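CaaX farnesyltransferase beta subunit Ram1 (PDB 4L9P) probably transfers a farnesyl group from farnesyl diphosphate to the cysteine of C-terminal CaaX sequences, as the zinc-containing, peptide-binding subunit of a heterodimer. Local coordinates at residues P152-C163 against A201-M212; Y255-L263 against I497-A505. One frame throughout, in Å; residues are numbered along the deposited sequence.

Interaction 1. Residues P152-C163 against A201-M212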
loop_
_atom_site.group_PDB
_atom_site.type_symbol
_atom_site.label_atom_id
_atom_site.label_comp_id
_atom_site.label_asym_id
_atom_site.label_seq_id
_atom_site.Cartn_x
_atom_site.Cartn_y
_atom_site.Cartn_z
ATOM N N PRO B 152 12.983 -13.480 -0.355
ATOM C CA PRO B 152 12.783 -13.107 -1.784
ATOM C C PRO B 152 12.621 -11.629 -1.987
ATOM O O PRO B 152 13.130 -11.106 -3.016
ATOM C CB PRO B 152 11.523 -13.885 -2.185
ATOM C CG PRO B 152 11.589 -15.126 -1.242
ATOM C CD PRO B 152 12.059 -14.546 0.102
ATOM N N TRP B 153 11.937 -10.959 -1.042
ATOM C CA TRP B 153 11.887 -9.498 -1.116
ATOM C C TRP B 153 13.271 -8.864 -1.104
ATOM O O TRP B 153 13.525 -7.887 -1.830
ATOM C CB TRP B 153 11.105 -8.892 0.027
ATOM C CG TRP B 153 9.627 -8.917 -0.105
ATOM C CD1 TRP B 153 8.743 -9.438 0.801
ATOM C CD2 TRP B 153 8.839 -8.265 -1.106
ATOM N NE1 TRP B 153 7.458 -9.182 0.394
ATOM C CE2 TRP B 153 7.480 -8.472 -0.782
ATOM C CE3 TRP B 153 9.144 -7.494 -2.231
ATOM C CZ2 TRP B 153 6.430 -7.957 -1.529
ATOM C CZ3 TRP B 153 8.070 -6.990 -3.004
ATOM C CH2 TRP B 153 6.754 -7.219 -2.628
ATOM N N MET B 154 14.176 -9.342 -0.248
ATOM C CA MET B 154 15.519 -8.708 -0.172
ATOM C C MET B 154 16.275 -8.858 -1.497
ATOM O O MET B 154 17.070 -7.973 -1.877
ATOM C CB MET B 154 16.337 -9.297 0.995
ATOM C CG MET B 154 15.545 -9.180 2.303
ATOM S SD MET B 154 16.163 -10.199 3.626
ATOM C CE MET B 154 17.618 -9.311 3.652
ATOM N N VAL B 155 16.025 -9.964 -2.194
ATOM C CA VAL B 155 16.616 -10.125 -3.544
ATOM C C VAL B 155 15.995 -9.116 -4.515
ATOM O O VAL B 155 16.718 -8.378 -5.199
ATOM C CB VAL B 155 16.414 -11.567 -4.078
ATOM C CG1 VAL B 155 16.937 -11.633 -5.525
ATOM C CG2 VAL B 155 17.165 -12.563 -3.168
ATOM N N TYR B 156 14.673 -9.023 -4.522
ATOM C CA TYR B 156 13.990 -8.093 -5.402
ATOM C C TYR B 156 14.401 -6.644 -5.131
ATOM O O TYR B 156 14.681 -5.911 -6.082
ATOM C CB TYR B 156 12.467 -8.259 -5.267
ATOM C CG TYR B 156 11.747 -7.099 -5.920
ATOM C CD1 TYR B 156 11.674 -6.940 -7.353
ATOM C CD2 TYR B 156 11.163 -6.116 -5.110
ATOM C CE1 TYR B 156 11.056 -5.773 -7.908
ATOM C CE2 TYR B 156 10.553 -4.963 -5.667
ATOM C CZ TYR B 156 10.483 -4.833 -7.062
ATOM O OH TYR B 156 9.879 -3.732 -7.592
ATOM N N TRP B 157 14.355 -6.203 -3.874
ATOM C CA TRP B 157 14.631 -4.772 -3.592
ATOM C C TRP B 157 16.028 -4.409 -4.051
ATOM O O TRP B 157 16.275 -3.304 -4.605
ATOM C CB TRP B 157 14.548 -4.482 -2.065
ATOM C CG TRP B 157 13.130 -4.654 -1.547
ATOM C CD1 TRP B 157 11.968 -4.308 -2.189
ATOM C CD2 TRP B 157 12.755 -5.134 -0.260
ATOM N NE1 TRP B 157 10.886 -4.626 -1.384
ATOM C CE2 TRP B 157 11.346 -5.127 -0.202
ATOM C CE3 TRP B 157 13.492 -5.615 0.851
ATOM C CZ2 TRP B 157 10.642 -5.580 0.930
ATOM C CZ3 TRP B 157 12.784 -6.062 1.989
ATOM C CH2 TRP B 157 11.377 -6.032 1.994
ATOM N N ALA B 158 16.999 -5.297 -3.810
ATOM C CA ALA B 158 18.399 -5.000 -4.211
ATOM C C ALA B 158 18.515 -5.020 -5.741
ATOM O O ALA B 158 19.136 -4.107 -6.314
ATOM C CB ALA B 158 19.343 -6.007 -3.566
ATOM N N LEU B 159 17.957 -6.031 -6.428
ATOM C CA LEU B 159 18.087 -6.028 -7.901
ATOM C C LEU B 159 17.383 -4.811 -8.506
ATOM O O LEU B 159 17.906 -4.222 -9.464
ATOM C CB LEU B 159 17.487 -7.306 -8.488
ATOM C CG LEU B 159 18.260 -8.575 -8.154
ATOM C CD1 LEU B 159 17.444 -9.789 -8.634
ATOM C CD2 LEU B 159 19.688 -8.523 -8.822
ATOM N N ALA B 160 16.206 -4.480 -8.015
ATOM C CA ALA B 160 15.487 -3.323 -8.527
ATOM C C ALA B 160 16.307 -2.038 -8.325
ATOM O O ALA B 160 16.444 -1.245 -9.275
ATOM C CB ALA B 160 14.125 -3.174 -7.797
ATOM N N GLY B 161 16.891 -1.820 -7.137
ATOM C CA GLY B 161 17.735 -0.630 -6.939
ATOM C C GLY B 161 18.946 -0.604 -7.863
ATOM O O GLY B 161 19.268 0.437 -8.417
ATOM N N LEU B 162 19.594 -1.752 -8.011
ATOM C CA LEU B 162 20.733 -1.833 -8.943
ATOM C C LEU B 162 20.303 -1.535 -10.380
ATOM O O LEU B 162 21.019 -0.831 -11.124
ATOM C CB LEU B 162 21.369 -3.217 -8.862
ATOM C CG LEU B 162 22.017 -3.518 -7.509
ATOM C CD1 LEU B 162 22.420 -5.043 -7.435
ATOM C CD2 LEU B 162 23.215 -2.612 -7.235
ATOM N N CYS B 163 19.181 -2.096 -10.844
ATOM C CA CYS B 163 18.647 -1.766 -12.179
ATOM C C CYS B 163 18.343 -0.285 -12.316
ATOM O O CYS B 163 18.771 0.331 -13.319
ATOM C CB CYS B 163 17.379 -2.565 -12.532
ATOM S SG CYS B 163 17.641 -4.289 -12.849
ATOM N N ALA B 201 3.369 -12.751 -1.983
ATOM C CA ALA B 201 4.389 -11.683 -1.983
ATOM C C ALA B 201 5.771 -12.216 -2.330
ATOM O O ALA B 201 6.536 -11.588 -3.061
ATOM C CB ALA B 201 4.391 -10.949 -0.630
ATOM N N SER B 202 6.120 -13.377 -1.779
ATOM C CA SER B 202 7.400 -13.969 -2.147
ATOM C C SER B 202 7.375 -14.451 -3.591
ATOM O O SER B 202 8.411 -14.444 -4.258
ATOM C CB SER B 202 7.788 -15.140 -1.204
ATOM O OG SER B 202 6.669 -15.872 -0.782
ATOM N N SER B 203 6.219 -14.888 -4.099
ATOM C CA SER B 203 6.147 -15.279 -5.500
ATOM C C SER B 203 6.275 -14.067 -6.416
ATOM O O SER B 203 6.981 -14.150 -7.440
ATOM C CB SER B 203 4.791 -15.982 -5.705
ATOM O OG SER B 203 4.776 -17.262 -5.074
ATOM N N TYR B 204 5.645 -12.953 -6.045
ATOM C CA TYR B 204 5.802 -11.710 -6.800
ATOM C C TYR B 204 7.272 -11.276 -6.805
ATOM O O TYR B 204 7.856 -10.969 -7.850
ATOM C CB TYR B 204 4.890 -10.700 -6.112
ATOM C CG TYR B 204 5.074 -9.246 -6.502
ATOM C CD1 TYR B 204 4.303 -8.655 -7.504
ATOM C CD2 TYR B 204 5.962 -8.414 -5.809
ATOM C CE1 TYR B 204 4.395 -7.296 -7.808
ATOM C CE2 TYR B 204 6.044 -7.059 -6.063
ATOM C CZ TYR B 204 5.258 -6.508 -7.073
ATOM O OH TYR B 204 5.385 -5.156 -7.296
ATOM N N ALA B 205 7.893 -11.232 -5.642
ATOM C CA ALA B 205 9.309 -10.820 -5.571
ATOM C C ALA B 205 10.198 -11.724 -6.391
ATOM O O ALA B 205 11.120 -11.251 -7.087
ATOM C CB ALA B 205 9.785 -10.836 -4.101
ATOM N N ALA B 206 9.945 -13.033 -6.332
ATOM C CA ALA B 206 10.758 -13.924 -7.099
ATOM C C ALA B 206 10.552 -13.759 -8.609
ATOM O O ALA B 206 11.521 -13.793 -9.372
ATOM C CB ALA B 206 10.485 -15.396 -6.664
ATOM N N VAL B 207 9.293 -13.675 -9.047
ATOM C CA VAL B 207 9.050 -13.476 -10.479
ATOM C C VAL B 207 9.650 -12.197 -11.002
ATOM O O VAL B 207 10.214 -12.178 -12.108
ATOM C CB VAL B 207 7.525 -13.550 -10.773
ATOM C CG1 VAL B 207 7.192 -13.123 -12.223
ATOM C CG2 VAL B 207 7.035 -14.980 -10.541
ATOM N N LEU B 208 9.544 -11.116 -10.245
ATOM C CA LEU B 208 10.128 -9.847 -10.693
ATOM C C LEU B 208 11.657 -9.951 -10.715
ATOM O O LEU B 208 12.317 -9.381 -11.618
ATOM C CB LEU B 208 9.711 -8.713 -9.735
ATOM C CG LEU B 208 8.240 -8.291 -9.865
ATOM C CD1 LEU B 208 7.980 -7.026 -9.070
ATOM C CD2 LEU B 208 7.699 -8.160 -11.275
ATOM N N SER B 209 12.225 -10.668 -9.738
ATOM C CA SER B 209 13.685 -10.877 -9.759
ATOM C C SER B 209 14.127 -11.656 -10.981
ATOM O O SER B 209 15.149 -11.351 -11.615
ATOM C CB SER B 209 14.138 -11.607 -8.487
ATOM O OG SER B 209 13.904 -10.822 -7.302
ATOM N N ILE B 210 13.401 -12.743 -11.281
ATOM C CA ILE B 210 13.691 -13.542 -12.457
ATOM C C ILE B 210 13.553 -12.711 -13.718
ATOM O O ILE B 210 14.387 -12.847 -14.634
ATOM C CB ILE B 210 12.741 -14.786 -12.441
ATOM C CG1 ILE B 210 13.247 -15.771 -11.375
ATOM C CG2 ILE B 210 12.648 -15.436 -13.826
ATOM C CD1 ILE B 210 12.218 -16.857 -11.041
ATOM N N ALA B 211 12.529 -11.848 -13.776
ATOM C CA ALA B 211 12.358 -10.990 -14.939
ATOM C C ALA B 211 13.563 -10.063 -15.107
ATOM O O ALA B 211 14.042 -9.826 -16.220
ATOM C CB ALA B 211 11.047 -10.172 -14.838
ATOM N N MET B 212 14.048 -9.516 -14.006
ATOM C CA MET B 212 15.165 -8.543 -14.107
ATOM C C MET B 212 16.444 -9.243 -14.563
ATOM O O MET B 212 17.169 -8.715 -15.425
ATOM C CB MET B 212 15.410 -7.773 -12.770
ATOM C CG MET B 212 14.408 -6.715 -12.567
ATOM S SD MET B 212 14.715 -5.726 -11.080
ATOM C CE MET B 212 14.020 -6.864 -9.810
HETATM O O HOH W 1 7.437 -3.556 -6.086
#
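Tyr156 and Met212 interlock as knobs. The Tyr156 side chain sits among Ala205, Leu208, Ser209 and Met212, and Met212 enters a hole formed by Tyr156, Leu159, Ala160 and Cys163. Bent at chi3 (-80°), Met212 brings its CE to 3.4 Å from Tyr156 CD1, while Met212 SD lies 3.6 Å from Ala160 CA. Leu208 runs beside the tyrosine, its CD1 3.5 Å from Tyr156 CE1. The small Ala205 lets the backbones approach, its CB lying 3.5 Å from Pro152 O.

Among the aromatic contacts, Trp153 CH2 comes within 3.5 Å of Tyr204 CD2, the ring planes inclined at 58°. The Ala201 methyl touches NE1 and CZ2 of the indole, while Ala201 O lies over one face toward its rim.

Of the polar groups, Ser209 OG turns back to donate to Ala205 O (2.8 Å), approaching from the opposite face to the backbone Ser209 N. One water joins the hydroxyls of Tyr156 and Tyr204, which also bond to Val499 O and Tyr255 OH, respectively.

With axes 8.1 Å apart and 37° from parallel, the helices pack as inner neighbours of the alpha-alpha toroid, and Trp153 lines its isoprenoid pocket.

Interaction 2. Residues Y255-L263 against I497-A505. With FII ([(3,7,11-trimethyl-dodeca-2,6,10-trienyloxycarbamoyl)-methyl]-phosphonic acid), chain Q.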
loop_
_atom_site.group_PDB
_atom_site.type_symbol
_atom_site.label_atom_id
_atom_site.label_comp_id
_atom_site.label_asym_id
_atom_site.label_seq_id
_atom_site.Cartn_x
_atom_site.Cartn_y
_atom_site.Cartn_z
ATOM N N TYR B 255 -3.196 -7.792 -6.026
ATOM C CA TYR B 255 -2.191 -7.217 -6.913
ATOM C C TYR B 255 -1.034 -8.192 -7.152
ATOM O O TYR B 255 -0.609 -8.425 -8.319
ATOM C CB TYR B 255 -1.652 -5.930 -6.258
ATOM C CG TYR B 255 -0.406 -5.414 -6.905
ATOM C CD1 TYR B 255 -0.419 -4.832 -8.182
ATOM C CD2 TYR B 255 0.802 -5.515 -6.226
ATOM C CE1 TYR B 255 0.770 -4.410 -8.771
ATOM C CE2 TYR B 255 1.979 -5.091 -6.786
ATOM C CZ TYR B 255 1.972 -4.545 -8.073
ATOM O OH TYR B 255 3.180 -4.159 -8.636
ATOM N N CYS B 256 -0.487 -8.806 -6.089
ATOM C CA CYS B 256 0.641 -9.711 -6.304
ATOM C C CYS B 256 0.242 -10.950 -7.115
ATOM O O CYS B 256 1.008 -11.360 -8.001
ATOM C CB CYS B 256 1.215 -10.176 -4.971
ATOM S SG CYS B 256 2.039 -8.857 -4.003
ATOM N N ALA B 257 -0.946 -11.517 -6.836
ATOM C CA ALA B 257 -1.374 -12.676 -7.603
ATOM C C ALA B 257 -1.532 -12.313 -9.072
ATOM O O ALA B 257 -1.141 -13.095 -9.970
ATOM C CB ALA B 257 -2.708 -13.209 -7.051
ATOM N N MET B 258 -2.151 -11.163 -9.346
ATOM C CA MET B 258 -2.400 -10.825 -10.752
ATOM C C MET B 258 -1.161 -10.406 -11.517
ATOM O O MET B 258 -1.086 -10.659 -12.725
ATOM C CB MET B 258 -3.498 -9.786 -10.867
ATOM C CG MET B 258 -4.861 -10.367 -10.448
ATOM S SD MET B 258 -5.355 -11.986 -11.269
ATOM C CE MET B 258 -5.170 -11.599 -12.985
ATOM N N VAL B 259 -0.181 -9.832 -10.846
ATOM C CA VAL B 259 1.099 -9.563 -11.526
ATOM C C VAL B 259 1.780 -10.866 -11.854
ATOM O O VAL B 259 2.309 -11.011 -12.975
ATOM C CB VAL B 259 2.002 -8.702 -10.626
ATOM C CG1 VAL B 259 3.459 -8.780 -11.108
ATOM C CG2 VAL B 259 1.501 -7.258 -10.653
ATOM N N VAL B 260 1.839 -11.826 -10.919
ATOM C CA VAL B 260 2.425 -13.144 -11.257
ATOM C C VAL B 260 1.663 -13.798 -12.420
ATOM O O VAL B 260 2.273 -14.329 -13.365
ATOM C CB VAL B 260 2.401 -14.051 -10.060
ATOM C CG1 VAL B 260 2.774 -15.526 -10.397
ATOM C CG2 VAL B 260 3.388 -13.485 -8.979
ATOM N N HIS B 261 0.331 -13.722 -12.341
ATOM C CA HIS B 261 -0.507 -14.332 -13.388
ATOM C C HIS B 261 -0.177 -13.720 -14.745
ATOM O O HIS B 261 -0.025 -14.450 -15.749
ATOM C CB HIS B 261 -1.957 -14.098 -12.977
ATOM C CG HIS B 261 -2.958 -14.799 -13.838
ATOM N ND1 HIS B 261 -3.230 -14.418 -15.141
ATOM C CD2 HIS B 261 -3.714 -15.904 -13.585
ATOM C CE1 HIS B 261 -4.144 -15.255 -15.642
ATOM N NE2 HIS B 261 -4.448 -16.166 -14.717
ATOM N N ALA B 262 -0.104 -12.392 -14.810
ATOM C CA ALA B 262 0.143 -11.700 -16.076
ATOM C C ALA B 262 1.547 -11.967 -16.605
ATOM O O ALA B 262 1.726 -12.272 -17.792
ATOM C CB ALA B 262 -0.014 -10.182 -15.907
ATOM N N LEU B 263 2.571 -11.836 -15.751
ATOM C CA LEU B 263 3.921 -11.968 -16.297
ATOM C C LEU B 263 4.236 -13.419 -16.747
ATOM O O LEU B 263 5.091 -13.600 -17.599
ATOM C CB LEU B 263 4.977 -11.518 -15.272
ATOM C CG LEU B 263 4.933 -10.020 -15.036
ATOM C CD1 LEU B 263 5.940 -9.667 -13.873
ATOM C CD2 LEU B 263 5.327 -9.223 -16.277
ATOM N N ILE B 497 3.097 -0.454 -13.375
ATOM C CA ILE B 497 2.336 -1.562 -12.776
ATOM C C ILE B 497 3.281 -2.667 -12.267
ATOM O O ILE B 497 3.079 -3.173 -11.170
ATOM C CB ILE B 497 1.426 -2.227 -13.834
ATOM C CG1 ILE B 497 0.409 -1.220 -14.327
ATOM C CG2 ILE B 497 0.732 -3.453 -13.268
ATOM C CD1 ILE B 497 -0.474 -1.766 -15.479
ATOM N N PHE B 498 4.316 -3.033 -13.046
ATOM C CA PHE B 498 5.131 -4.228 -12.711
ATOM C C PHE B 498 6.326 -3.873 -11.858
ATOM O O PHE B 498 6.952 -4.767 -11.261
ATOM C CB PHE B 498 5.599 -4.956 -13.973
ATOM C CG PHE B 498 4.420 -5.503 -14.782
ATOM C CD1 PHE B 498 3.552 -6.429 -14.194
ATOM C CD2 PHE B 498 4.130 -5.017 -16.093
ATOM C CE1 PHE B 498 2.467 -6.931 -14.884
ATOM C CE2 PHE B 498 3.022 -5.526 -16.811
ATOM C CZ PHE B 498 2.180 -6.508 -16.210
ATOM N N VAL B 499 6.713 -2.586 -11.804
ATOM C CA VAL B 499 7.805 -2.178 -10.885
ATOM C C VAL B 499 9.136 -2.890 -11.164
ATOM O O VAL B 499 9.878 -3.291 -10.269
ATOM C CB VAL B 499 7.395 -2.215 -9.366
ATOM C CG1 VAL B 499 8.223 -1.140 -8.626
ATOM C CG2 VAL B 499 5.916 -1.910 -9.175
ATOM N N ILE B 500 9.427 -2.998 -12.466
ATOM C CA ILE B 500 10.677 -3.470 -13.042
ATOM C C ILE B 500 10.826 -2.747 -14.371
ATOM O O ILE B 500 9.882 -2.131 -14.863
ATOM C CB ILE B 500 10.634 -5.036 -13.298
ATOM C CG1 ILE B 500 9.359 -5.465 -14.049
ATOM C CG2 ILE B 500 10.810 -5.814 -11.968
ATOM C CD1 ILE B 500 9.410 -6.966 -14.472
ATOM N N PRO B 501 12.006 -2.816 -14.994
ATOM C CA PRO B 501 12.132 -2.138 -16.291
ATOM C C PRO B 501 11.124 -2.688 -17.314
ATOM O O PRO B 501 10.803 -3.901 -17.328
ATOM C CB PRO B 501 13.559 -2.483 -16.717
ATOM C CG PRO B 501 14.292 -2.714 -15.396
ATOM C CD PRO B 501 13.272 -3.377 -14.492
ATOM N N HIS B 502 10.618 -1.815 -18.187
ATOM C CA HIS B 502 9.681 -2.274 -19.210
ATOM C C HIS B 502 10.169 -3.452 -20.027
ATOM O O HIS B 502 9.390 -4.385 -20.286
ATOM C CB HIS B 502 9.340 -1.138 -20.190
ATOM C CG HIS B 502 8.672 0.028 -19.556
ATOM N ND1 HIS B 502 9.284 0.814 -18.588
ATOM C CD2 HIS B 502 7.434 0.555 -19.764
ATOM C CE1 HIS B 502 8.433 1.756 -18.215
ATOM N NE2 HIS B 502 7.316 1.635 -18.927
ATOM N N LYS B 503 11.435 -3.416 -20.454
ATOM C CA LYS B 503 11.952 -4.511 -21.253
ATOM C C LYS B 503 11.953 -5.831 -20.464
ATOM O O LYS B 503 11.729 -6.922 -21.024
ATOM C CB LYS B 503 13.384 -4.160 -21.684
ATOM C CG LYS B 503 14.005 -5.298 -22.571
ATOM C CD LYS B 503 15.499 -5.009 -22.934
ATOM C CE LYS B 503 16.112 -6.140 -23.842
ATOM N NZ LYS B 503 17.482 -5.610 -24.235
ATOM N N SER B 504 12.232 -5.761 -19.162
ATOM C CA SER B 504 12.234 -6.993 -18.392
ATOM C C SER B 504 10.805 -7.573 -18.340
ATOM O O SER B 504 10.605 -8.814 -18.437
ATOM C CB SER B 504 12.672 -6.691 -16.945
ATOM O OG SER B 504 13.950 -6.059 -16.923
ATOM N N ALA B 505 9.807 -6.700 -18.149
ATOM C CA ALA B 505 8.400 -7.180 -18.069
ATOM C C ALA B 505 7.975 -7.712 -19.431
ATOM O O ALA B 505 7.282 -8.763 -19.533
ATOM C CB ALA B 505 7.439 -6.037 -17.656
HETATM C C1 FII Q . 2.957 -5.318 -3.065
HETATM C C2 FII Q . 2.905 -5.076 -1.580
HETATM C C6 FII Q . 3.209 -6.241 -0.736
HETATM C C10 FII Q . 2.198 -3.875 -1.101
HETATM C C11 FII Q . 1.985 -3.546 0.376
HETATM C C12 FII Q . 3.067 -2.501 0.777
HETATM C C15 FII Q . 2.814 -1.678 2.036
HETATM C C18 FII Q . 3.843 -0.643 2.474
HETATM C C22 FII Q . 1.810 -2.250 2.986
HETATM C C23 FII Q . 1.293 -1.266 4.024
HETATM C C24 FII Q . 0.510 -1.940 5.085
HETATM C C27 FII Q . 0.401 -1.068 6.294
HETATM C C30 FII Q . -0.800 -0.138 6.308
HETATM C C34 FII Q . 0.991 -1.640 7.527
HETATM C C35 FII Q . 0.742 -1.052 8.900
HETATM O O36 FII Q . 1.932 -0.511 9.444
HETATM N N42 FII Q . 2.564 0.430 8.677
HETATM C C43 FII Q . 2.310 1.737 9.117
HETATM O O44 FII Q . 1.560 2.040 10.057
HETATM C C45 FII Q . 3.078 2.786 8.325
HETATM P P46 FII Q . 2.173 4.410 8.143
HETATM O O49 FII Q . 0.792 4.063 7.732
HETATM O O50 FII Q . 2.300 5.158 9.434
HETATM O O51 FII Q . 2.974 5.088 7.012
#
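Ile497 receives the hydroxyl of Tyr255 on its carbonyl oxygen: Tyr255 OH donates to Ile497 O at 2.7 Å, with a C=O...donor angle of 168°, so the donor meets the carbonyl nearly head-on. The oxygen also lies in the plane of the phenol ring, at its edge. Tyr255 reaches this position because its CG stands anti to the backbone N (chi1 167°), which carries the ring away from helix 251-263 towards the loop.

Phe498 follows as the main apolar element. Its ring is sandwiched: CG2 of its own neighbour Ile497 lies over the centre of one face, and Leu263 CD2 over the other, 3.9 Å from the centroid of the Phe498 ring and 12° off the normal, a CH-pi contact. Val259 CG1 closes the ring edge in plane, 3.9 Å from Phe498 CD1, and Ala262 CB touches the edge more loosely. Three successive turns of the helix therefore contribute to the contact, from Tyr255 through Val259 to Ala262 and Leu263.

Val499, in a left-handed helical conformation, sets its CG2 3.6 Å from Tyr255 OH, crossing the tyrosine at about a right angle. Ile500 adds a marginal contact, CD1 to CD1 with Leu263. After Pro501 at the N-cap, helix 502-513 returns to the interface at Ala505, whose CB is 4.1 Å from Leu263 CD2; the same methyl that covers Phe498 thus also meets the helix.

On the other side, Tyr255 CD2 lies 3.8 Å from C1 of the isoprenoid analogue FII, and C1 is equally close to Cys256 SG. With its buried hydroxyl bonded to Ile497 O, the Tyr255 ring can present an apolar edge to the isoprenoid tail, so a single side chain combines polar fastening of the C-terminal loop with hydrophobic lining of the pocket.

How the interactions relate
From the N terminus, interaction 1 comes first and closes a loop of 37 residues that includes helix 173-183, bringing helix 200-213 beside helix 151-164. Interaction 2 opens later, at helix 251-263, and spans 233 residues before 497-505 returns to it. The two are in series, neither nested nor crossed, yet their centres are only 11 Å apart. Leu208 links them, its CD2 lying 3.5 Å from Leu263 CD1 and its CD1 packing against the backbone of Phe498. Through the Tyr156 hydroxyl, bonded to Val499 O, 497-505 also reaches helix 151-164, so the C-terminal part of the chain is joined to helices 151-164, 200-213 and 251-263 of the toroid alongside the isoprenoid pocket.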